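Cellulase (Bacillus sp. BG-CS10, PDB 5E09) probably hydrolyses internal beta-1,4-glucosidic bonds of cellulose with a family 5 catalytic barrel followed by an X2 module and a family 46 carbohydrate-binding module. Local coordinates at residues V283-E288 against S345-V350; A341-N346 against A423-Q428; E354-Q359 against D398-L403; I361-H366 against D391-K396; T371-D376 against I415-N420. All blocks are in the same frame, centred on the assembly; numbering follows the deposited sequence.

In the fold
The chain first builds the catalytic barrel, then the X2 module. Interaction 1 closes a 56-residue loop between them, joining the start of barrel helix 286-302 to strand 347-351. Interaction 2 shares Ser345 and Asn346 with it and closes the widest loop, joining segment 341-346, with the short strand 342-343, to strand 425-432. Interactions 3, 4 and 5 all fall within that loop. Interaction 4 lies within the loop of interaction 3, and interaction 5 crosses both. Interaction 4 pairs strands of the four-stranded sheet, interaction 5 pairs strands of the five-stranded one, and their side chains meet between the sheets. Interaction 3 sets helix 397-403 against the loop before strand 359-364.

Interaction 1. Residues V283-E288 against S345-V350; sequences VIQQGE and SNLIHV
Gln285 OE1 is gripped by three donors. Gly287 N gives Gln285 OE1 a weak capping bond at 3.1 Å, Glu288 N gives it another, and a water donates to it. The same water donates to Glu288 OE2 and accepts a weak bond from Asn346 N, so it bridges the two segments. The other branch of the amide makes the direct link. Gln285 NE2 donates to Asn346 OD1 at 2.8 Å, with an almost straight N-H...O angle of 171°. The two side chains meet tip to tip with their amide planes 61° apart. The donor lies in the carbonyl plane of Asn346, on a lone pair. The bend of the Gln285 chain at chi2 (-86°) places CD where OE1 can meet the helix-start N-H groups while NE2 meets Asn346. One amide thus serves both sides, its oxygen the helix start and its nitrogen the neighbouring module. Leu347 CD1 packs 3.6 Å from Gln285 NE2. Asn346 ND2 lies 3.8 Å from Gln286 CB, and Asn346 CB faces Gly287 CA at 3.9 Å. On the strand side, Ser345 OG accepts from Leu347 N at 2.8 Å, which makes an ST turn just before strand 347-351. Glu288 OE2 also forms a salt bridge with Lys291. The arrangement is a helix N-cap, with Gln285 as the cap residue, used at the junction between the family 5 catalytic domain and the X2 module.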
# COMPACT_ATOMS: atom_id res chain seq x y z
N VAL A 283 -9.27 -0.35 -5.97
CA VAL A 283 -8.84 -1.55 -6.68
C VAL A 283 -8.92 -2.80 -5.78
O VAL A 283 -9.08 -3.93 -6.26
CB VAL A 283 -7.40 -1.34 -7.23
CG1 VAL A 283 -6.76 -2.63 -7.69
CG2 VAL A 283 -7.41 -0.31 -8.35
N ILE A 284 -8.83 -2.58 -4.47
CA ILE A 284 -8.94 -3.65 -3.50
C ILE A 284 -10.27 -3.51 -2.77
O ILE A 284 -10.54 -2.45 -2.20
CB ILE A 284 -7.78 -3.62 -2.48
CG1 ILE A 284 -6.44 -3.43 -3.20
CG2 ILE A 284 -7.77 -4.89 -1.61
CD1 ILE A 284 -6.14 -4.48 -4.23
N GLN A 285 -11.10 -4.55 -2.80
CA GLN A 285 -12.40 -4.49 -2.13
C GLN A 285 -12.19 -4.19 -0.64
O GLN A 285 -11.28 -4.74 -0.01
CB GLN A 285 -13.16 -5.81 -2.32
CG GLN A 285 -14.67 -5.69 -2.14
CD GLN A 285 -15.11 -5.83 -0.68
OE1 GLN A 285 -14.41 -6.42 0.14
NE2 GLN A 285 -16.28 -5.27 -0.37
N GLN A 286 -13.03 -3.32 -0.10
CA GLN A 286 -12.81 -2.72 1.22
C GLN A 286 -12.56 -3.72 2.36
O GLN A 286 -11.59 -3.59 3.12
CB GLN A 286 -14.01 -1.82 1.58
CG GLN A 286 -13.82 -0.98 2.83
CD GLN A 286 -12.77 0.12 2.68
OE1 GLN A 286 -12.07 0.21 1.66
NE2 GLN A 286 -12.67 0.97 3.70
N GLY A 287 -13.43 -4.72 2.49
CA GLY A 287 -13.29 -5.71 3.55
C GLY A 287 -12.00 -6.49 3.45
O GLY A 287 -11.33 -6.77 4.45
N GLU A 288 -11.64 -6.83 2.22
CA GLU A 288 -10.42 -7.59 1.96
C GLU A 288 -9.18 -6.74 2.26
O GLU A 288 -8.19 -7.24 2.81
CB GLU A 288 -10.41 -8.09 0.51
CG GLU A 288 -11.61 -8.96 0.16
CD GLU A 288 -11.74 -10.18 1.08
OE1 GLU A 288 -10.76 -10.94 1.21
OE2 GLU A 288 -12.82 -10.37 1.68
N SER A 345 -16.77 -11.20 4.87
CA SER A 345 -17.10 -10.12 3.95
C SER A 345 -17.58 -8.90 4.75
O SER A 345 -18.07 -9.05 5.88
CB SER A 345 -18.18 -10.58 2.97
OG SER A 345 -18.77 -9.47 2.31
N ASN A 346 -17.44 -7.71 4.18
CA ASN A 346 -17.98 -6.52 4.82
C ASN A 346 -19.31 -6.16 4.19
O ASN A 346 -19.87 -5.09 4.43
CB ASN A 346 -17.00 -5.34 4.72
CG ASN A 346 -16.98 -4.72 3.34
OD1 ASN A 346 -16.94 -5.42 2.34
ND2 ASN A 346 -17.01 -3.40 3.29
N LEU A 347 -19.82 -7.08 3.37
CA LEU A 347 -21.07 -6.88 2.65
C LEU A 347 -22.12 -7.92 3.05
O LEU A 347 -21.79 -9.08 3.27
CB LEU A 347 -20.84 -6.95 1.14
CG LEU A 347 -19.78 -6.04 0.53
CD1 LEU A 347 -19.72 -6.24 -0.98
CD2 LEU A 347 -20.04 -4.57 0.86
N ILE A 348 -23.37 -7.48 3.13
CA ILE A 348 -24.51 -8.36 3.27
C ILE A 348 -25.46 -8.12 2.10
O ILE A 348 -26.06 -7.05 2.00
CB ILE A 348 -25.27 -8.13 4.58
CG1 ILE A 348 -24.36 -8.38 5.77
CG2 ILE A 348 -26.51 -9.00 4.64
CD1 ILE A 348 -24.98 -7.97 7.09
N HIS A 349 -25.60 -9.11 1.23
CA HIS A 349 -26.46 -8.96 0.06
C HIS A 349 -27.86 -9.52 0.27
O HIS A 349 -28.03 -10.65 0.75
CB HIS A 349 -25.83 -9.63 -1.16
CG HIS A 349 -24.49 -9.07 -1.53
ND1 HIS A 349 -23.32 -9.59 -1.03
CD2 HIS A 349 -24.15 -8.03 -2.32
CE1 HIS A 349 -22.30 -8.89 -1.52
NE2 HIS A 349 -22.77 -7.95 -2.30
N VAL A 350 -28.85 -8.73 -0.10
CA VAL A 350 -30.23 -9.18 -0.10
C VAL A 350 -30.83 -8.90 -1.48
O VAL A 350 -30.81 -7.77 -1.96
CB VAL A 350 -31.05 -8.47 0.99
CG1 VAL A 350 -32.54 -8.73 0.80
CG2 VAL A 350 -30.58 -8.92 2.38
O HOH W 1 -15.15 -8.68 1.95

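Interaction 2. Residues A341-N346 against A423-Q428; sequences ATAESN and ADWHFQ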
# COMPACT_ATOMS: atom_id res chain seq x y z
N ALA A 341 -11.43 -8.29 15.29
CA ALA A 341 -12.25 -9.30 14.64
C ALA A 341 -12.60 -8.82 13.24
O ALA A 341 -12.70 -7.61 12.99
CB ALA A 341 -13.50 -9.58 15.45
N THR A 342 -12.75 -9.77 12.33
CA THR A 342 -13.18 -9.44 10.98
C THR A 342 -14.30 -10.40 10.63
O THR A 342 -14.79 -11.13 11.49
CB THR A 342 -12.02 -9.55 9.96
OG1 THR A 342 -11.54 -10.90 9.91
CG2 THR A 342 -10.86 -8.64 10.35
N ALA A 343 -14.73 -10.38 9.37
CA ALA A 343 -15.71 -11.34 8.88
C ALA A 343 -15.36 -11.73 7.45
O ALA A 343 -14.52 -11.10 6.82
CB ALA A 343 -17.11 -10.77 8.97
N GLU A 344 -16.02 -12.77 6.94
CA GLU A 344 -15.75 -13.28 5.59
C GLU A 344 -15.98 -12.21 4.52
O GLU A 344 -15.46 -12.31 3.42
CB GLU A 344 -16.60 -14.51 5.30
CG GLU A 344 -18.10 -14.25 5.39
CD GLU A 344 -18.93 -15.49 5.14
OE1 GLU A 344 -18.40 -16.45 4.53
OE2 GLU A 344 -20.11 -15.51 5.55
N SER A 345 -16.77 -11.20 4.87
CA SER A 345 -17.10 -10.12 3.95
C SER A 345 -17.58 -8.90 4.75
O SER A 345 -18.07 -9.05 5.88
CB SER A 345 -18.18 -10.58 2.97
OG SER A 345 -18.77 -9.47 2.31
N ASN A 346 -17.44 -7.71 4.18
CA ASN A 346 -17.98 -6.52 4.82
C ASN A 346 -19.31 -6.16 4.19
O ASN A 346 -19.87 -5.09 4.43
CB ASN A 346 -17.00 -5.34 4.72
CG ASN A 346 -16.98 -4.72 3.34
OD1 ASN A 346 -16.94 -5.42 2.34
ND2 ASN A 346 -17.01 -3.40 3.29
N ALA A 423 -11.14 -2.88 16.56
CA ALA A 423 -12.01 -1.97 15.83
C ALA A 423 -13.37 -2.60 15.58
O ALA A 423 -13.51 -3.83 15.55
CB ALA A 423 -11.37 -1.56 14.50
N ASP A 424 -14.37 -1.75 15.39
CA ASP A 424 -15.69 -2.20 14.99
C ASP A 424 -15.66 -2.64 13.54
O ASP A 424 -14.92 -2.08 12.73
CB ASP A 424 -16.73 -1.10 15.19
CG ASP A 424 -17.01 -0.83 16.65
OD1 ASP A 424 -16.73 -1.71 17.49
OD2 ASP A 424 -17.52 0.27 16.96
N TRP A 425 -16.47 -3.65 13.21
CA TRP A 425 -16.55 -4.11 11.83
C TRP A 425 -17.85 -3.62 11.22
O TRP A 425 -18.91 -3.76 11.82
CB TRP A 425 -16.44 -5.64 11.75
CG TRP A 425 -16.43 -6.17 10.35
CD1 TRP A 425 -17.50 -6.65 9.64
CD2 TRP A 425 -15.29 -6.30 9.48
NE1 TRP A 425 -17.10 -7.06 8.39
CE2 TRP A 425 -15.74 -6.85 8.27
CE3 TRP A 425 -13.93 -6.00 9.62
CZ2 TRP A 425 -14.89 -7.11 7.19
CZ3 TRP A 425 -13.08 -6.25 8.54
CH2 TRP A 425 -13.56 -6.80 7.35
N HIS A 426 -17.79 -3.04 10.02
CA HIS A 426 -18.97 -2.44 9.43
C HIS A 426 -19.50 -3.22 8.24
O HIS A 426 -18.90 -3.22 7.17
CB HIS A 426 -18.68 -1.00 9.01
CG HIS A 426 -18.22 -0.13 10.14
ND1 HIS A 426 -16.92 -0.12 10.58
CD2 HIS A 426 -18.90 0.73 10.94
CE1 HIS A 426 -16.81 0.72 11.59
NE2 HIS A 426 -17.99 1.25 11.83
N PHE A 427 -20.64 -3.87 8.43
CA PHE A 427 -21.35 -4.51 7.34
C PHE A 427 -22.16 -3.51 6.53
O PHE A 427 -22.97 -2.76 7.10
CB PHE A 427 -22.28 -5.61 7.85
CG PHE A 427 -21.56 -6.74 8.53
CD1 PHE A 427 -20.82 -7.65 7.79
CD2 PHE A 427 -21.64 -6.90 9.90
CE1 PHE A 427 -20.16 -8.70 8.41
CE2 PHE A 427 -20.98 -7.95 10.52
CZ PHE A 427 -20.24 -8.85 9.78
N GLN A 428 -21.94 -3.49 5.22
CA GLN A 428 -22.80 -2.74 4.32
C GLN A 428 -23.96 -3.64 3.89
O GLN A 428 -23.75 -4.69 3.30
CB GLN A 428 -22.00 -2.26 3.09
CG GLN A 428 -20.63 -1.66 3.42
CD GLN A 428 -20.72 -0.29 4.07
OE1 GLN A 428 -21.41 0.60 3.57
NE2 GLN A 428 -20.01 -0.11 5.17
O HOH W 2 -12.70 -4.84 12.75
O HOH W 3 -12.45 -6.11 16.54
O HOH W 4 -17.64 -1.71 5.59
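Trp425 lays one ring face against the backbone of 342-343, and its indole is a main part of the contact. CB leads to CG, which stands anti to the backbone N (chi1 -176°), and the ring extends toward segment 341-346. On the pyrrole side, Trp425 CD1 comes 4.2 Å from Ala343 CB. Trp425 NE1 donates a weak hydrogen bond to Ser345 O at 3.3 Å. CE2 lies close to Ala343 N, which sits over the centre of the indole. Trp425 CZ2 meets Asn346 CB at 3.7 Å. At the far rim CZ3 touches Thr342 CB and CG2, and CE3 lies near Thr342 CA. That CA makes a CH-pi contact over the face of the six-membered ring. The pair belongs to the beta sandwich of the X2 module: strand 342-343 edges one sheet, while strand 425-432 lies in the other. Trp425 CD1 lies over one face of the Phe427 ring, offset toward the rim. Phe427 CE1 meets Ala343 CB at 3.7 Å and has Ser345 O at the ring edge, near its plane. Further along, Gln428 N donates to Asn346 O at 2.7 Å. A water takes hydrogens from Asn346 ND2 and Gln428 NE2 and donates to His426 O. Helix 286-302 of the barrel also borders the indole, through Leu290 and Lys291.

Interaction 3. Residues E354-Q359 against D398-L403; sequences EPIRDQ and DALTAL
Helix 397-403 of the X2 module packs against the irregular segment 354-359, which leads into strand 359-364. Ile356 comes closest to the helix by CA, opposite Thr401, and its CB points at the helix. Its CG2 is anti to the backbone N and enters between two helix residues. There Ile356 CG2 meets Leu400 CB at 3.8 Å and Thr401 OG1 at 3.7 Å. Ile356 CD1 reaches further along Thr401, 3.7 Å from the same OG1 and 4.0 Å from CA. The hydroxyl itself bonds back to Ala397 O, within the first turn of the helix. Leu400 CD1 turns to the other part of the segment. Leu400 CD1 sits 3.6 Å from Arg357 O and 3.9 Å from Gln359 CG, whose chain crosses Leu400 at about a right angle. Between the two segments themselves the contact is van der Waals packing at the module surface, while polar ties run from Asp358 to Lys396, as a salt bridge, and to Ala397 N at the helix start.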
# COMPACT_ATOMS: atom_id res chain seq x y z
N GLU A 354 -37.17 -10.66 -3.52
CA GLU A 354 -36.99 -12.05 -3.13
C GLU A 354 -37.24 -12.08 -1.64
O GLU A 354 -36.67 -11.28 -0.90
CB GLU A 354 -35.58 -12.54 -3.49
CG GLU A 354 -35.25 -13.94 -2.99
CD GLU A 354 -33.91 -14.46 -3.52
OE1 GLU A 354 -33.74 -14.51 -4.76
OE2 GLU A 354 -33.03 -14.81 -2.71
N PRO A 355 -38.13 -12.98 -1.18
CA PRO A 355 -38.54 -13.07 0.22
C PRO A 355 -37.35 -13.00 1.17
O PRO A 355 -36.45 -13.84 1.11
CB PRO A 355 -39.23 -14.42 0.29
CG PRO A 355 -39.85 -14.56 -1.06
CD PRO A 355 -38.86 -13.95 -2.02
N ILE A 356 -37.34 -11.98 2.02
CA ILE A 356 -36.22 -11.74 2.91
C ILE A 356 -36.16 -12.80 4.00
O ILE A 356 -37.11 -13.02 4.74
CB ILE A 356 -36.31 -10.34 3.54
CG1 ILE A 356 -36.08 -9.28 2.46
CG2 ILE A 356 -35.29 -10.19 4.68
CD1 ILE A 356 -36.29 -7.85 2.92
N ARG A 357 -35.02 -13.47 4.08
CA ARG A 357 -34.84 -14.56 5.02
C ARG A 357 -33.66 -14.30 5.95
O ARG A 357 -32.85 -13.42 5.68
CB ARG A 357 -34.66 -15.88 4.26
CG ARG A 357 -33.47 -15.87 3.32
CD ARG A 357 -33.37 -17.16 2.50
NE ARG A 357 -32.17 -17.13 1.67
CZ ARG A 357 -30.96 -17.46 2.11
NH1 ARG A 357 -30.78 -17.85 3.36
NH2 ARG A 357 -29.91 -17.40 1.29
N ASP A 358 -33.60 -15.06 7.04
CA ASP A 358 -32.46 -15.03 7.95
C ASP A 358 -31.16 -15.20 7.15
O ASP A 358 -31.15 -15.92 6.15
CB ASP A 358 -32.56 -16.14 9.01
CG ASP A 358 -33.58 -15.84 10.11
OD1 ASP A 358 -34.08 -14.69 10.19
OD2 ASP A 358 -33.87 -16.75 10.91
N GLN A 359 -30.09 -14.54 7.57
CA GLN A 359 -28.82 -14.65 6.85
C GLN A 359 -27.64 -14.88 7.77
O GLN A 359 -27.46 -14.15 8.74
CB GLN A 359 -28.58 -13.40 6.00
CG GLN A 359 -29.62 -13.16 4.92
CD GLN A 359 -29.01 -12.97 3.55
OE1 GLN A 359 -27.83 -12.66 3.41
NE2 GLN A 359 -29.82 -13.18 2.51
N ASP A 398 -36.62 -10.16 10.07
CA ASP A 398 -37.41 -8.98 10.41
C ASP A 398 -36.53 -7.74 10.55
O ASP A 398 -36.94 -6.64 10.18
CB ASP A 398 -38.20 -9.22 11.69
CG ASP A 398 -39.22 -10.33 11.54
OD1 ASP A 398 -39.74 -10.50 10.42
OD2 ASP A 398 -39.49 -11.03 12.54
N ALA A 399 -35.33 -7.90 11.10
CA ALA A 399 -34.39 -6.79 11.20
C ALA A 399 -33.97 -6.31 9.80
O ALA A 399 -33.97 -5.11 9.51
CB ALA A 399 -33.17 -7.20 12.01
N LEU A 400 -33.61 -7.26 8.94
CA LEU A 400 -33.25 -6.94 7.57
C LEU A 400 -34.41 -6.24 6.88
O LEU A 400 -34.22 -5.21 6.23
CB LEU A 400 -32.85 -8.21 6.81
CG LEU A 400 -31.60 -8.89 7.36
CD1 LEU A 400 -31.40 -10.27 6.75
CD2 LEU A 400 -30.37 -8.03 7.14
N THR A 401 -35.62 -6.77 7.04
CA THR A 401 -36.81 -6.14 6.47
C THR A 401 -36.95 -4.70 6.93
O THR A 401 -37.12 -3.79 6.12
CB THR A 401 -38.09 -6.92 6.82
OG1 THR A 401 -38.03 -8.21 6.21
CG2 THR A 401 -39.33 -6.19 6.33
N ALA A 402 -36.87 -4.49 8.24
CA ALA A 402 -37.04 -3.16 8.82
C ALA A 402 -35.98 -2.18 8.31
O ALA A 402 -36.28 -1.01 8.07
CB ALA A 402 -36.99 -3.25 10.35
N LEU A 403 -34.76 -2.67 8.13
CA LEU A 403 -33.63 -1.81 7.74
C LEU A 403 -33.61 -1.47 6.26
O LEU A 403 -32.87 -0.60 5.82
CB LEU A 403 -32.31 -2.48 8.12
CG LEU A 403 -32.00 -2.53 9.61
CD1 LEU A 403 -30.90 -3.54 9.88
CD2 LEU A 403 -31.61 -1.16 10.10

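Interaction 4. Residues I361-H366 against D391-K396; sequences IQLHLH and DVLTMK
Ile361 and Leu393 face each other as a hydrogen-bonded antiparallel pair, their side chains side by side and pointing the same way. Ile361 CD1 is the main bump. Ile361 CD1 settles between two neighbours on the other strand, 3.9 Å from Met395 CG and 4.2 Å from Leu393 CD2. Met395 is a selenomethionine, and CG is its atom that meets Ile361. Leu363 CD1 fills the next position and rests on Leu393 CB at 4.0 Å, so the Leu393 side chain has Ile361 CD1 and Leu363 CD1 as neighbours. Further along, Leu365 CD1 touches Asp391 CB at 4.0 Å. The backbones hold this spacing. Leu393 N donates to Ile361 O at 2.9 Å, and Leu363 N to Asp391 O at 3.0 Å, while the return bond from Ile361 N to Leu393 O is weak. Gln362 and Val392 form the non-hydrogen-bonded pair, with their side chains on the reverse face. Phe427 of the second sheet packs on Ile361, Leu363 and Leu393. The strands run antiparallel, 141° between their directions. This is the central pair of a four-stranded antiparallel sheet, one layer of the immunoglobulin-like beta sandwich expected of an X2 module.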
# COMPACT_ATOMS: atom_id res chain seq x y z
N ILE A 361 -23.49 -15.24 8.65
CA ILE A 361 -22.27 -14.48 8.37
C ILE A 361 -21.12 -15.02 9.20
O ILE A 361 -21.19 -15.02 10.43
CB ILE A 361 -22.43 -12.97 8.68
CG1 ILE A 361 -23.60 -12.36 7.91
CG2 ILE A 361 -21.14 -12.23 8.37
CD1 ILE A 361 -24.15 -11.12 8.57
N GLN A 362 -20.06 -15.46 8.54
CA GLN A 362 -18.93 -16.03 9.25
C GLN A 362 -18.02 -14.93 9.80
O GLN A 362 -17.47 -14.13 9.05
CB GLN A 362 -18.14 -16.97 8.33
CG GLN A 362 -16.91 -17.61 8.96
CD GLN A 362 -17.26 -18.58 10.07
OE1 GLN A 362 -16.76 -18.46 11.19
NE2 GLN A 362 -18.12 -19.55 9.77
N LEU A 363 -17.90 -14.89 11.12
CA LEU A 363 -17.01 -13.96 11.79
C LEU A 363 -15.63 -14.59 11.96
O LEU A 363 -15.51 -15.80 12.08
CB LEU A 363 -17.58 -13.56 13.15
CG LEU A 363 -18.31 -12.23 13.31
CD1 LEU A 363 -19.19 -11.90 12.11
CD2 LEU A 363 -19.13 -12.26 14.60
N HIS A 364 -14.59 -13.76 11.93
CA HIS A 364 -13.25 -14.18 12.32
C HIS A 364 -12.89 -13.41 13.57
O HIS A 364 -12.42 -12.28 13.48
CB HIS A 364 -12.21 -13.92 11.23
CG HIS A 364 -12.60 -14.42 9.88
ND1 HIS A 364 -13.06 -15.71 9.66
CD2 HIS A 364 -12.59 -13.82 8.66
CE1 HIS A 364 -13.33 -15.86 8.38
NE2 HIS A 364 -13.04 -14.74 7.75
N LEU A 365 -13.10 -14.02 14.73
CA LEU A 365 -13.03 -13.30 15.99
C LEU A 365 -11.60 -12.91 16.37
O LEU A 365 -11.39 -11.90 17.05
CB LEU A 365 -13.67 -14.13 17.11
CG LEU A 365 -15.18 -14.28 16.96
CD1 LEU A 365 -15.73 -15.22 18.02
CD2 LEU A 365 -15.88 -12.93 17.02
N HIS A 366 -10.63 -13.70 15.92
CA HIS A 366 -9.21 -13.45 16.20
C HIS A 366 -8.96 -13.25 17.70
O HIS A 366 -8.21 -12.35 18.10
CB HIS A 366 -8.72 -12.22 15.43
CG HIS A 366 -8.76 -12.38 13.93
ND1 HIS A 366 -9.01 -11.33 13.08
CD2 HIS A 366 -8.57 -13.47 13.15
CE1 HIS A 366 -8.98 -11.76 11.83
NE2 HIS A 366 -8.72 -13.06 11.85
N ASP A 391 -19.29 -18.37 16.30
CA ASP A 391 -18.63 -17.27 15.64
C ASP A 391 -19.46 -16.94 14.41
O ASP A 391 -19.06 -16.14 13.57
CB ASP A 391 -17.21 -17.65 15.23
CG ASP A 391 -17.17 -18.82 14.27
OD1 ASP A 391 -18.25 -19.34 13.92
OD2 ASP A 391 -16.06 -19.23 13.87
N VAL A 392 -20.62 -17.59 14.32
CA VAL A 392 -21.48 -17.41 13.17
C VAL A 392 -22.58 -16.44 13.59
O VAL A 392 -23.36 -16.73 14.50
CB VAL A 392 -22.12 -18.74 12.73
CG1 VAL A 392 -23.07 -18.51 11.57
CG2 VAL A 392 -21.03 -19.74 12.34
N LEU A 393 -22.64 -15.30 12.92
CA LEU A 393 -23.63 -14.27 13.18
C LEU A 393 -24.86 -14.42 12.28
O LEU A 393 -24.74 -14.47 11.07
CB LEU A 393 -23.01 -12.89 12.98
CG LEU A 393 -23.94 -11.68 13.07
CD1 LEU A 393 -24.47 -11.52 14.49
CD2 LEU A 393 -23.24 -10.42 12.60
N THR A 394 -26.05 -14.46 12.87
CA THR A 394 -27.26 -14.47 12.06
C THR A 394 -28.03 -13.15 12.17
O THR A 394 -28.39 -12.72 13.27
CB THR A 394 -28.18 -15.63 12.46
OG1 THR A 394 -27.48 -16.87 12.33
CG2 THR A 394 -29.43 -15.64 11.58
N MSE A 395 -28.27 -12.52 11.02
CA MSE A 395 -29.21 -11.41 10.92
C MSE A 395 -30.61 -11.96 10.70
O MSE A 395 -30.85 -12.71 9.75
CB MSE A 395 -28.85 -10.44 9.78
CG MSE A 395 -27.51 -9.76 9.94
SE MSE A 395 -27.32 -8.86 11.66
CE MSE A 395 -28.95 -7.79 11.62
N LYS A 396 -31.53 -11.59 11.58
CA LYS A 396 -32.90 -12.07 11.50
C LYS A 396 -33.65 -11.35 10.38
O LYS A 396 -33.41 -10.18 10.11
CB LYS A 396 -33.62 -11.89 12.83
CG LYS A 396 -32.90 -12.51 14.03
CD LYS A 396 -32.84 -14.02 13.95
CE LYS A 396 -34.23 -14.62 13.89
NZ LYS A 396 -34.23 -16.11 13.93

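Interaction 5. Residues T371-D376 against I415-N420; sequences TGLQVD and ITAQFN
Strands 371-375 and 415-419 run antiparallel at 157°, with Gly372 opposite Gln418, Leu373 opposite Ala417 and Gln374 opposite Thr416. Gln374 and Thr416 exchange two backbone bonds. At the other end Gln418 N donates to Gly372 O at 2.9 Å, and Thr371 N to Gln418 O at 2.8 Å, nearly straight at 177°. Thr371 OG1 adds a weak bond to the same oxygen. Two residues, Thr371 and Gly372, thus face the single Gln418, a classic beta bulge. Leu373 carries the buried face. Leu373 CD2 presses on Ala417 CB at 3.7 Å, and Leu373 CD1 meets Ile415 CG2 at 4.0 Å. Val375 CG2 continues the apolar row against Ile415 CG1. Leu393 and Met395 of the facing sheet pack on Leu373. On the other face Gln374 and Gln418 overlap as extended chains. Gln418 NE2 comes 3.2 Å from Gln374 CD. The amide planes are 38° apart, and the pair is in van der Waals contact: Gln374 OE1 and Gln418 NE2 are poorly angled for a bond. Gln374 NE2 instead bonds to Ser379. Thr371 CG2 leans on Asn420, 3.6 Å from Asn420 N. The pair forms part of the five-stranded mixed sheet, with a bulge where strand 370-375 begins. This sheet is the second layer of the X2 module, consistent with an immunoglobulin-like sandwich.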
# COMPACT_ATOMS: atom_id res chain seq x y z
N THR A 371 -19.78 -8.21 21.29
CA THR A 371 -20.51 -7.68 22.43
C THR A 371 -21.83 -6.99 22.05
O THR A 371 -22.67 -6.74 22.92
CB THR A 371 -19.66 -6.69 23.24
OG1 THR A 371 -19.28 -5.59 22.40
CG2 THR A 371 -18.42 -7.38 23.78
N GLY A 372 -22.00 -6.67 20.77
CA GLY A 372 -23.24 -6.07 20.30
C GLY A 372 -23.25 -5.69 18.83
O GLY A 372 -22.22 -5.73 18.16
N LEU A 373 -24.43 -5.33 18.34
CA LEU A 373 -24.60 -4.73 17.01
C LEU A 373 -25.28 -3.38 17.15
O LEU A 373 -26.07 -3.18 18.07
CB LEU A 373 -25.42 -5.62 16.08
CG LEU A 373 -24.92 -7.02 15.74
CD1 LEU A 373 -25.79 -7.65 14.66
CD2 LEU A 373 -23.45 -6.99 15.31
N GLN A 374 -24.99 -2.47 16.24
CA GLN A 374 -25.61 -1.15 16.24
C GLN A 374 -25.97 -0.70 14.83
O GLN A 374 -25.30 -1.05 13.87
CB GLN A 374 -24.70 -0.12 16.89
CG GLN A 374 -24.50 -0.31 18.38
CD GLN A 374 -24.18 0.99 19.11
OE1 GLN A 374 -23.71 1.95 18.50
NE2 GLN A 374 -24.45 1.02 20.41
N VAL A 375 -27.04 0.07 14.72
CA VAL A 375 -27.36 0.79 13.49
C VAL A 375 -27.63 2.24 13.88
O VAL A 375 -28.47 2.50 14.75
CB VAL A 375 -28.57 0.20 12.75
CG1 VAL A 375 -28.97 1.10 11.58
CG2 VAL A 375 -28.29 -1.22 12.28
N ASP A 376 -26.92 3.17 13.25
CA ASP A 376 -27.04 4.59 13.56
C ASP A 376 -26.80 4.86 15.05
O ASP A 376 -27.49 5.68 15.65
CB ASP A 376 -28.41 5.13 13.15
CG ASP A 376 -28.70 4.92 11.67
OD1 ASP A 376 -27.80 5.14 10.84
OD2 ASP A 376 -29.85 4.54 11.35
N ILE A 415 -24.61 -2.03 9.41
CA ILE A 415 -24.67 -2.73 10.68
C ILE A 415 -23.28 -2.83 11.28
O ILE A 415 -22.39 -3.46 10.71
CB ILE A 415 -25.26 -4.14 10.52
CG1 ILE A 415 -26.61 -4.08 9.80
CG2 ILE A 415 -25.38 -4.83 11.88
CD1 ILE A 415 -27.18 -5.43 9.44
N THR A 416 -23.11 -2.21 12.44
CA THR A 416 -21.82 -2.13 13.12
C THR A 416 -21.67 -3.22 14.18
O THR A 416 -22.40 -3.23 15.17
CB THR A 416 -21.63 -0.75 13.78
OG1 THR A 416 -21.80 0.28 12.80
CG2 THR A 416 -20.25 -0.65 14.42
N ALA A 417 -20.72 -4.13 13.98
CA ALA A 417 -20.40 -5.15 14.96
C ALA A 417 -19.35 -4.63 15.93
O ALA A 417 -18.30 -4.11 15.52
CB ALA A 417 -19.93 -6.43 14.29
N GLN A 418 -19.66 -4.77 17.21
CA GLN A 418 -18.81 -4.29 18.29
C GLN A 418 -18.21 -5.46 19.05
O GLN A 418 -18.85 -6.50 19.22
CB GLN A 418 -19.62 -3.41 19.25
CG GLN A 418 -20.41 -2.33 18.55
CD GLN A 418 -21.38 -1.62 19.49
OE1 GLN A 418 -22.18 -2.25 20.18
NE2 GLN A 418 -21.29 -0.29 19.54
N PHE A 419 -16.98 -5.29 19.50
CA PHE A 419 -16.23 -6.38 20.11
C PHE A 419 -15.58 -5.92 21.41
O PHE A 419 -15.41 -4.72 21.63
CB PHE A 419 -15.18 -6.91 19.13
CG PHE A 419 -15.76 -7.44 17.85
CD1 PHE A 419 -15.95 -6.60 16.76
CD2 PHE A 419 -16.15 -8.77 17.75
CE1 PHE A 419 -16.51 -7.09 15.59
CE2 PHE A 419 -16.71 -9.25 16.58
CZ PHE A 419 -16.89 -8.42 15.50
N ASN A 420 -15.23 -6.88 22.26
CA ASN A 420 -14.63 -6.54 23.55
C ASN A 420 -13.29 -5.85 23.36
O ASN A 420 -12.86 -5.07 24.21
CB ASN A 420 -14.49 -7.78 24.44
CG ASN A 420 -13.69 -8.89 23.78
OD1 ASN A 420 -13.48 -8.90 22.57
ND2 ASN A 420 -13.26 -9.86 24.59